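PDB 2FBN: 70 kDa peptidylprolyl isomerase, putative from Plasmodium falciparum, which probably acts as an FKBP-type peptidylprolyl isomerase, whose tetratricopeptide repeat domain interacts with the C-terminal pentapeptide of Hsp90. Local coordinates for residues 52-55 and 56-60; 131-135 and 136-140. All coordinates share one frame; numbering follows the deposited sequence.

How the contacts relate
Both contacts sit at tight turns between consecutive helices of an all-helical domain. Contact 1 lies where helix 31-50 gives way to helix 54-66, and contact 2 where helix 122-135 gives way to helix 138-151. Each turn has a Schellman motif, with Asn52 or Gly136 at positive phi. Each then has an inverse gamma turn centred on the N-cap residue of the next helix, Glu53 or Phe137. The two do not touch: their centres are 24 Å apart and their nearest atoms about 13 Å. Contact 1 meets no other chain of the assembly, whereas contact 2 packs against the second subunit, whose His70 bonds to Asn132.

Contact 1. Residues 52-55 and 56-60; sequences NEIN and EAIVK
The carbonyl oxygen Ile54 O accepts the backbone N-H of Ile58, with N and O 2.9 Å apart. The N-H...O angle is 160°. The Ile58 side chain leans on the same oxygen: its CG1 is 3.3 Å from Ile54 O. With chi1 at -70°, CG1 stands beside the backbone N of Ile58, which brings this branch back over the preceding turn. Its CD1 then reaches CG2 of Ile54 at 4.0 Å, where the two branched side chains meet at a slant.

Two more bonds build the first turns of the helix. Ala57 N donates to Glu53 O at 2.9 Å. Val59 N donates to Asn55 O over a longer 3.2 Å, and CG2 of Val59 packs beside that oxygen.

Glu53 is the N-cap, and the Glu56 side chain folds back toward it. A bend at chi2 (74°) turns the carboxylate toward the start of the helix, so that Glu56 OE1 is 3.5 Å from Glu53 CB. This is van der Waals contact, without a hydrogen bond. The helix N-terminus would probably stabilise the negative charge of Glu56. The Glu53 carboxylate carries a like charge, with its OE2 5.1 Å from Glu56 OE1, and may partly offset that effect.

Just before, Asn52 ends helix 31-50 as the C-prime residue of a Schellman motif. Helix 54-66 starts two residues later and packs back on its predecessor: Ile54 touches Phe49, while Glu53 and Glu56 touch Phe48. On helix 77-100, Ile54 meets Cys97, and Ile58 meets Leu94, Cys97 and Tyr98. Asn55 OD1 is hydrogen-bonded to Asn101 ND2, which ties the helix start to the loop after helix 77-100.

Contact 2. Residues 131-135 and 136-140; sequences ANMYF and GFLEE
The Phe135 ring lies alongside the Phe137 ring, the two side chains pointing the same way across the turn. CE2 of Phe137 comes to the edge of the Phe135 ring, 3.4 Å from its CD2. The ring planes are 35° apart and the centroids 5.7 Å, an oblique pairing. In Phe135, CG is anti to the backbone N (chi1 -164°), while in Phe137 it stands beside the N. The two different rotations let both rings point the same way and meet at one edge of Phe135.

In the backbone of the turn, Asn132 O gathers several N-H groups. Phe137 N is the closest to it, 2.8 Å from Asn132 O. Gly136 N adds a weak bond, and Phe135 N another weak one from within the helix. Gly136 N also bonds to Met133 O at 3.1 Å. The bonds from Phe137 N to Asn132 O and from Gly136 N to Met133 O define a Schellman motif. Gly136 makes the turn at positive phi, where the absence of a side chain avoids a clash with Phe135 O.

The Asn132 amide crosses the Phe137 side chain, its plane turned 79° from the ring. Its OD1 is 3.7 Å from both CB and CD2 of Phe137. This buried amide has both ends satisfied: OD1 bonds to His70 of the second subunit, and ND2 to Asn144 OD1. Leu138 CD2 packs 3.4 Å from Met133 O.

The turn joins helices 122-135 and 138-151, which fall within a tetratricopeptide repeat. Phe135 touches Pro105 of helix 104-117. Met133 and Leu138 reach helix 156-173 at Lys168 and Leu169. The second subunit also packs here, with its Ile26 on Phe135 and its His70 edge-to-face with Phe137.

Contact 1. Residues 52-55 and 56-60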
loop_
_atom_site.group_PDB
_atom_site.type_symbol
_atom_site.label_atom_id
_atom_site.label_comp_id
_atom_site.label_asym_id
_atom_site.label_seq_id
_atom_site.Cartn_x
_atom_site.Cartn_y
_atom_site.Cartn_z
ATOM N N ASN A 52 -15.387 1.873 -18.283
ATOM C CA ASN A 52 -14.662 3.099 -17.930
ATOM C C ASN A 52 -15.054 3.650 -16.556
ATOM O O ASN A 52 -14.873 4.835 -16.267
ATOM C CB ASN A 52 -14.795 4.186 -19.027
ATOM C CG ASN A 52 -13.861 5.373 -18.799
ATOM O OD1 ASN A 52 -12.706 5.202 -18.396
ATOM N ND2 ASN A 52 -14.362 6.584 -19.037
ATOM N N GLU A 53 -15.596 2.776 -15.708
ATOM C CA GLU A 53 -15.904 3.123 -14.328
ATOM C C GLU A 53 -14.672 2.827 -13.491
ATOM O O GLU A 53 -14.631 1.863 -12.721
ATOM C CB GLU A 53 -17.137 2.356 -13.846
ATOM C CG GLU A 53 -18.435 2.880 -14.480
ATOM C CD GLU A 53 -19.635 1.967 -14.233
ATOM O OE1 GLU A 53 -19.667 0.832 -14.764
ATOM O OE2 GLU A 53 -20.549 2.397 -13.504
ATOM N N ILE A 54 -13.659 3.664 -13.675
ATOM C CA ILE A 54 -12.331 3.392 -13.120
ATOM C C ILE A 54 -12.327 3.429 -11.582
ATOM O O ILE A 54 -11.771 2.540 -10.939
ATOM C CB ILE A 54 -11.248 4.330 -13.749
ATOM C CG1 ILE A 54 -11.251 4.199 -15.292
ATOM C CG2 ILE A 54 -9.875 4.077 -13.148
ATOM C CD1 ILE A 54 -11.251 2.751 -15.822
ATOM N N ASN A 55 -12.973 4.424 -10.982
ATOM C CA ASN A 55 -12.982 4.506 -9.519
ATOM C C ASN A 55 -13.628 3.273 -8.908
ATOM O O ASN A 55 -13.154 2.728 -7.906
ATOM C CB ASN A 55 -13.701 5.771 -9.068
ATOM C CG ASN A 55 -12.942 7.024 -9.449
ATOM O OD1 ASN A 55 -11.708 7.032 -9.494
ATOM N ND2 ASN A 55 -13.673 8.094 -9.715
ATOM N N GLU A 56 -14.714 2.832 -9.536
ATOM C CA GLU A 56 -15.457 1.650 -9.098
ATOM C C GLU A 56 -14.598 0.396 -9.251
ATOM O O GLU A 56 -14.594 -0.482 -8.367
ATOM C CB GLU A 56 -16.746 1.527 -9.905
ATOM C CG GLU A 56 -17.793 2.632 -9.598
ATOM C CD GLU A 56 -17.474 4.036 -10.170
ATOM O OE1 GLU A 56 -16.523 4.214 -10.975
ATOM O OE2 GLU A 56 -18.209 4.986 -9.795
ATOM N N ALA A 57 -13.875 0.313 -10.375
ATOM C CA ALA A 57 -12.959 -0.801 -10.613
ATOM C C ALA A 57 -11.871 -0.863 -9.541
ATOM O O ALA A 57 -11.565 -1.946 -9.024
ATOM C CB ALA A 57 -12.342 -0.709 -11.997
ATOM N N ILE A 58 -11.322 0.301 -9.196
ATOM C CA ILE A 58 -10.269 0.388 -8.169
ATOM C C ILE A 58 -10.746 -0.207 -6.838
ATOM O O ILE A 58 -10.048 -1.034 -6.232
ATOM C CB ILE A 58 -9.793 1.840 -7.987
ATOM C CG1 ILE A 58 -8.997 2.278 -9.232
ATOM C CG2 ILE A 58 -8.979 1.976 -6.700
ATOM C CD1 ILE A 58 -8.771 3.785 -9.338
ATOM N N VAL A 59 -11.938 0.201 -6.397
ATOM C CA VAL A 59 -12.509 -0.337 -5.157
ATOM C C VAL A 59 -12.549 -1.872 -5.185
ATOM O O VAL A 59 -12.084 -2.530 -4.235
ATOM C CB VAL A 59 -13.902 0.286 -4.877
ATOM C CG1 VAL A 59 -14.565 -0.398 -3.697
ATOM C CG2 VAL A 59 -13.770 1.826 -4.644
ATOM N N LYS A 60 -13.038 -2.442 -6.287
ATOM C CA LYS A 60 -13.174 -3.908 -6.402
ATOM C C LYS A 60 -11.825 -4.615 -6.381
ATOM O O LYS A 60 -11.648 -5.607 -5.658
ATOM C CB LYS A 60 -13.968 -4.320 -7.644
ATOM C CG LYS A 60 -15.421 -3.834 -7.623
ATOM C CD LYS A 60 -16.244 -4.553 -6.558
ATOM C CE LYS A 60 -17.699 -4.118 -6.649
ATOM N NZ LYS A 60 -18.515 -4.727 -5.577
#

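Contact 2. Residues 131-135 and 136-140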
loop_
_atom_site.group_PDB
_atom_site.type_symbol
_atom_site.label_atom_id
_atom_site.label_comp_id
_atom_site.label_asym_id
_atom_site.label_seq_id
_atom_site.Cartn_x
_atom_site.Cartn_y
_atom_site.Cartn_z
ATOM N N ALA A 131 4.321 5.408 -15.132
ATOM C CA ALA A 131 3.990 6.124 -13.904
ATOM C C ALA A 131 5.214 6.892 -13.372
ATOM O O ALA A 131 5.104 8.060 -12.971
ATOM C CB ALA A 131 3.483 5.151 -12.883
ATOM N N ASN A 132 6.363 6.232 -13.398
ATOM C CA ASN A 132 7.644 6.886 -13.063
ATOM C C ASN A 132 7.869 8.119 -13.933
ATOM O O ASN A 132 8.219 9.202 -13.446
ATOM C CB ASN A 132 8.811 5.911 -13.196
ATOM C CG ASN A 132 9.038 5.072 -11.937
ATOM O OD1 ASN A 132 8.711 5.502 -10.822
ATOM N ND2 ASN A 132 9.609 3.871 -12.111
ATOM N N MET A 133 7.658 7.942 -15.233
ATOM C CA MET A 133 7.923 9.022 -16.182
ATOM C C MET A 133 7.070 10.252 -15.881
ATOM O O MET A 133 7.599 11.368 -15.753
ATOM C CB MET A 133 7.663 8.543 -17.609
ATOM C CG MET A 133 7.671 9.657 -18.627
ATOM S SD MET A 133 7.455 8.972 -20.277
ATOM C CE MET A 133 5.781 8.337 -20.195
ATOM N N TYR A 134 5.758 10.056 -15.761
ATOM C CA TYR A 134 4.857 11.183 -15.558
ATOM C C TYR A 134 5.016 11.810 -14.178
ATOM O O TYR A 134 4.746 13.003 -14.022
ATOM C CB TYR A 134 3.410 10.782 -15.798
ATOM C CG TYR A 134 3.091 10.641 -17.269
ATOM C CD1 TYR A 134 3.227 11.738 -18.138
ATOM C CD2 TYR A 134 2.658 9.425 -17.792
ATOM C CE1 TYR A 134 2.918 11.634 -19.494
ATOM C CE2 TYR A 134 2.346 9.309 -19.158
ATOM C CZ TYR A 134 2.487 10.414 -19.991
ATOM O OH TYR A 134 2.187 10.297 -21.330
ATOM N N PHE A 135 5.481 11.036 -13.201
ATOM C CA PHE A 135 5.696 11.606 -11.861
ATOM C C PHE A 135 7.035 12.342 -11.761
ATOM O O PHE A 135 7.248 13.129 -10.836
ATOM C CB PHE A 135 5.613 10.535 -10.762
ATOM C CG PHE A 135 5.442 11.113 -9.367
ATOM C CD1 PHE A 135 4.275 11.782 -9.016
ATOM C CD2 PHE A 135 6.460 10.981 -8.410
ATOM C CE1 PHE A 135 4.116 12.319 -7.702
ATOM C CE2 PHE A 135 6.298 11.490 -7.100
ATOM C CZ PHE A 135 5.123 12.166 -6.760
ATOM N N GLY A 136 7.929 12.084 -12.709
ATOM C CA GLY A 136 9.221 12.754 -12.717
ATOM C C GLY A 136 10.415 11.904 -12.338
ATOM O O GLY A 136 11.546 12.414 -12.273
ATOM N N PHE A 137 10.198 10.603 -12.124
ATOM C CA PHE A 137 11.287 9.666 -11.919
ATOM C C PHE A 137 11.834 9.240 -13.281
ATOM O O PHE A 137 11.696 8.085 -13.703
ATOM C CB PHE A 137 10.833 8.461 -11.093
ATOM C CG PHE A 137 10.599 8.780 -9.634
ATOM C CD1 PHE A 137 11.663 9.186 -8.820
ATOM C CD2 PHE A 137 9.334 8.661 -9.087
ATOM C CE1 PHE A 137 11.458 9.474 -7.443
ATOM C CE2 PHE A 137 9.107 8.943 -7.706
ATOM C CZ PHE A 137 10.179 9.359 -6.898
ATOM N N LEU A 138 12.441 10.212 -13.960
ATOM C CA LEU A 138 12.824 10.058 -15.377
ATOM C C LEU A 138 13.915 9.037 -15.645
ATOM O O LEU A 138 13.806 8.246 -16.584
ATOM C CB LEU A 138 13.198 11.413 -15.993
ATOM C CG LEU A 138 12.085 12.459 -16.021
ATOM C CD1 LEU A 138 12.571 13.737 -16.697
ATOM C CD2 LEU A 138 10.819 11.919 -16.694
ATOM N N GLU A 139 14.961 9.021 -14.822
ATOM C CA GLU A 139 16.040 8.049 -15.011
ATOM C C GLU A 139 15.535 6.634 -14.744
ATOM O O GLU A 139 15.819 5.716 -15.506
ATOM C CB GLU A 139 17.237 8.395 -14.120
ATOM C CG GLU A 139 17.684 9.824 -14.313
ATOM C CD GLU A 139 18.912 9.946 -15.176
ATOM O OE1 GLU A 139 19.881 10.606 -14.719
ATOM O OE2 GLU A 139 18.921 9.372 -16.291
ATOM N N GLU A 140 14.755 6.496 -13.669
ATOM C CA GLU A 140 14.062 5.264 -13.323
ATOM C C GLU A 140 13.190 4.785 -14.482
ATOM O O GLU A 140 13.271 3.621 -14.899
ATOM C CB GLU A 140 13.188 5.462 -12.077
ATOM C CG GLU A 140 13.994 5.677 -10.778
ATOM C CD GLU A 140 14.432 7.141 -10.495
ATOM O OE1 GLU A 140 14.201 8.091 -11.302
ATOM O OE2 GLU A 140 15.028 7.332 -9.400
#